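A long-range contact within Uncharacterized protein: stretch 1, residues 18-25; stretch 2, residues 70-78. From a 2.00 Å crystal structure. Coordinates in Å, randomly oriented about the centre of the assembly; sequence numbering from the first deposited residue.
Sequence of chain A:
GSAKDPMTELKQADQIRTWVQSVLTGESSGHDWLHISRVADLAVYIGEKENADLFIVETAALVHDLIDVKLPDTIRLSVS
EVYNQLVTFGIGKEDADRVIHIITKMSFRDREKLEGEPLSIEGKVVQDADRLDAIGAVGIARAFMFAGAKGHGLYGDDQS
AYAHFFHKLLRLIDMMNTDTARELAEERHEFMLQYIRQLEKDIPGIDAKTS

Stretch 1 18-25: TWVQSVLT
Stretch 2, residues 70-78: KLPDTIRLS

This is a small, mainly apolar contact in which one side of a helix packs against an irregular loop through aliphatic side chains and one tryptophan. The stretches lie in one chain, and touching residues are at least 47 positions apart in sequence. Together they bury 260 Å², and no hydrogen bond crosses between them.

Stretch 1 enters as a helix already under way. Phi/psi values stay near -60/-45 from T18 to V23, then shift to -81/-6 at L24. The backbone hydrogen bonds S22 N to T18 O (2.9 Å), V23 N to W19 O (2.8 Å) and L24 N to V20 O (3.0 Å) fix the turns. The four-residue spacing of W19 and V23 brings both to the side facing the loop, and L24 extends the surface.

Stretch 2 has no regular helix or strand. L71 and P72 are extended, with psi near 150°. D73 and T74 then turn (-63/-24 and -71/-14), and I75 follows at -122/-41. The turn is closed by the hydrogen bonds I75 N to P72 O (3.0 Å) and R76 N to P72 O (2.9 Å). From R76 to S78 the chain is extended again. L71, I75 and L77 all direct CA-to-CB toward the helix, while that of R76 points away.

The register is set by V23 and I75, whose CA atoms lie 6.6 Å apart. I75 has the largest covered area, 63 Å², followed by V23 (54 Å²), L77 (50 Å²) and L24 (46 Å²). The chi1 of I75 is m and chi2 t. I75 CG2, a methyl close to its own backbone, sits 3.8 Å from V23 CG1 and 4.0 Å from L24 CD2. I75 CG2 is also 3.6 Å from V23 O, a close packing contact with the backbone. V23 is t, with CA-to-CB sideways; its compact branched side chain suits this close approach.

L24 also starts sideways, but its m, t rotamer brings its end nearer the loop. There L24 CD2 meets L71 CD1 at 4.1 Å. L71 is likewise m, t. Leucine suits these places because its terminal methyls reach across the gap.

L77, again m, t, reaches across in the same way. L77 CD1 lies 3.7 Å from W19 CZ2 and approaches the ring obliquely. L77 CD1 is also 4.5 Å from V23 CG2, a looser contact. W19 has chi1 t and chi2 52°, so a side chain that starts sideways carries its long ring to the leucine.

Polar residues stay outside this apolar patch: T18, Q21, S22, D73 and T74 make no contact across it. S78 OG caps a helix that begins just past the stretch.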

# COMPACT_ATOMS: atom_id res chain seq x y z
N THR A 18 -19.79 -18.29 8.26
CA THR A 18 -20.64 -17.20 8.75
C THR A 18 -20.14 -16.81 10.16
O THR A 18 -20.11 -15.66 10.52
CB THR A 18 -22.11 -17.65 8.82
OG1 THR A 18 -22.56 -18.07 7.53
CG2 THR A 18 -23.04 -16.53 9.39
N TRP A 19 -19.77 -17.81 10.96
CA TRP A 19 -19.21 -17.59 12.30
C TRP A 19 -17.96 -16.71 12.27
O TRP A 19 -17.89 -15.69 12.95
CB TRP A 19 -18.96 -18.93 13.04
CG TRP A 19 -18.12 -18.86 14.23
CD1 TRP A 19 -18.27 -18.02 15.30
CD2 TRP A 19 -16.95 -19.64 14.50
NE1 TRP A 19 -17.26 -18.26 16.25
CE2 TRP A 19 -16.44 -19.24 15.77
CE3 TRP A 19 -16.27 -20.65 13.78
CZ2 TRP A 19 -15.32 -19.81 16.33
CZ3 TRP A 19 -15.17 -21.21 14.34
CH2 TRP A 19 -14.69 -20.79 15.62
N VAL A 20 -16.99 -17.11 11.46
CA VAL A 20 -15.72 -16.42 11.38
C VAL A 20 -15.93 -14.98 10.91
O VAL A 20 -15.35 -14.04 11.49
CB VAL A 20 -14.75 -17.16 10.42
CG1 VAL A 20 -13.57 -16.30 10.04
CG2 VAL A 20 -14.32 -18.52 11.05
N GLN A 21 -16.76 -14.82 9.87
CA GLN A 21 -17.11 -13.49 9.40
C GLN A 21 -17.76 -12.68 10.51
O GLN A 21 -17.44 -11.50 10.67
CB GLN A 21 -17.95 -13.55 8.11
CG GLN A 21 -18.17 -12.19 7.48
CD GLN A 21 -18.91 -12.26 6.12
OE1 GLN A 21 -19.37 -13.31 5.70
NE2 GLN A 21 -18.98 -11.13 5.44
N SER A 22 -18.64 -13.29 11.31
CA SER A 22 -19.28 -12.59 12.43
C SER A 22 -18.31 -12.23 13.54
O SER A 22 -18.43 -11.17 14.13
CB SER A 22 -20.42 -13.45 13.00
OG SER A 22 -21.10 -12.80 14.07
N VAL A 23 -17.35 -13.11 13.84
CA VAL A 23 -16.32 -12.87 14.84
C VAL A 23 -15.45 -11.66 14.43
O VAL A 23 -15.19 -10.77 15.24
CB VAL A 23 -15.40 -14.14 15.09
CG1 VAL A 23 -14.14 -13.72 15.90
CG2 VAL A 23 -16.16 -15.26 15.80
N LEU A 24 -15.07 -11.63 13.17
CA LEU A 24 -14.08 -10.65 12.67
C LEU A 24 -14.68 -9.31 12.40
O LEU A 24 -13.98 -8.37 12.11
CB LEU A 24 -13.39 -11.17 11.41
CG LEU A 24 -12.52 -12.41 11.63
CD1 LEU A 24 -11.86 -12.88 10.32
CD2 LEU A 24 -11.50 -12.09 12.65
N THR A 25 -15.99 -9.24 12.53
CA THR A 25 -16.78 -8.05 12.32
C THR A 25 -16.96 -7.32 13.67
O THR A 25 -17.25 -7.97 14.70
CB THR A 25 -18.19 -8.47 11.79
N LYS A 70 -2.06 -11.12 16.76
CA LYS A 70 -2.21 -9.86 16.07
C LYS A 70 -3.63 -9.32 16.06
O LYS A 70 -3.83 -8.13 15.88
CB LYS A 70 -1.69 -9.99 14.64
CG LYS A 70 -0.15 -9.87 14.54
N LEU A 71 -4.63 -10.19 16.29
CA LEU A 71 -5.99 -9.71 16.39
C LEU A 71 -6.13 -8.92 17.65
O LEU A 71 -5.51 -9.23 18.65
CB LEU A 71 -7.02 -10.84 16.40
CG LEU A 71 -7.39 -11.39 15.04
CD1 LEU A 71 -8.31 -12.57 15.20
CD2 LEU A 71 -8.05 -10.29 14.23
N PRO A 72 -7.01 -7.91 17.64
CA PRO A 72 -7.25 -7.19 18.85
C PRO A 72 -7.90 -8.06 19.91
O PRO A 72 -8.54 -9.08 19.61
CB PRO A 72 -8.21 -6.06 18.43
CG PRO A 72 -8.77 -6.48 17.14
CD PRO A 72 -7.76 -7.36 16.50
N ASP A 73 -7.70 -7.63 21.15
CA ASP A 73 -8.22 -8.33 22.33
C ASP A 73 -9.74 -8.43 22.42
O ASP A 73 -10.27 -9.31 23.07
CB ASP A 73 -7.71 -7.58 23.55
CG ASP A 73 -6.24 -7.77 23.76
OD1 ASP A 73 -5.67 -8.71 23.13
OD2 ASP A 73 -5.71 -7.00 24.55
N THR A 74 -10.45 -7.52 21.77
CA THR A 74 -11.91 -7.63 21.68
C THR A 74 -12.36 -8.79 20.76
O THR A 74 -13.50 -9.21 20.79
CB THR A 74 -12.50 -6.29 21.18
OG1 THR A 74 -11.85 -5.96 19.95
CG2 THR A 74 -12.27 -5.12 22.22
N ILE A 75 -11.47 -9.34 19.95
CA ILE A 75 -11.87 -10.30 18.94
C ILE A 75 -11.19 -11.63 19.06
O ILE A 75 -11.83 -12.67 18.89
CB ILE A 75 -11.66 -9.69 17.53
CG1 ILE A 75 -12.68 -8.52 17.33
CG2 ILE A 75 -11.76 -10.77 16.46
CD1 ILE A 75 -12.50 -7.70 16.04
N ARG A 76 -9.89 -11.62 19.36
CA ARG A 76 -9.09 -12.82 19.42
C ARG A 76 -9.75 -13.89 20.31
O ARG A 76 -10.29 -13.56 21.36
CB ARG A 76 -7.67 -12.45 19.92
CG ARG A 76 -6.64 -13.59 19.87
CD ARG A 76 -5.25 -13.15 20.37
NE ARG A 76 -4.51 -14.34 20.79
CZ ARG A 76 -3.56 -14.37 21.74
NH1 ARG A 76 -3.21 -13.30 22.39
NH2 ARG A 76 -2.97 -15.52 22.06
N LEU A 77 -9.74 -15.15 19.85
CA LEU A 77 -10.30 -16.29 20.61
C LEU A 77 -9.21 -17.13 21.24
O LEU A 77 -8.08 -17.11 20.76
CB LEU A 77 -11.07 -17.21 19.66
CG LEU A 77 -12.30 -16.54 19.02
CD1 LEU A 77 -13.14 -17.51 18.20
CD2 LEU A 77 -13.10 -15.80 20.13
N SER A 78 -9.55 -17.82 22.32
CA SER A 78 -8.70 -18.83 22.88
C SER A 78 -8.87 -20.08 22.04
O SER A 78 -9.87 -20.26 21.29
CB SER A 78 -9.09 -19.12 24.32
OG SER A 78 -10.31 -19.80 24.36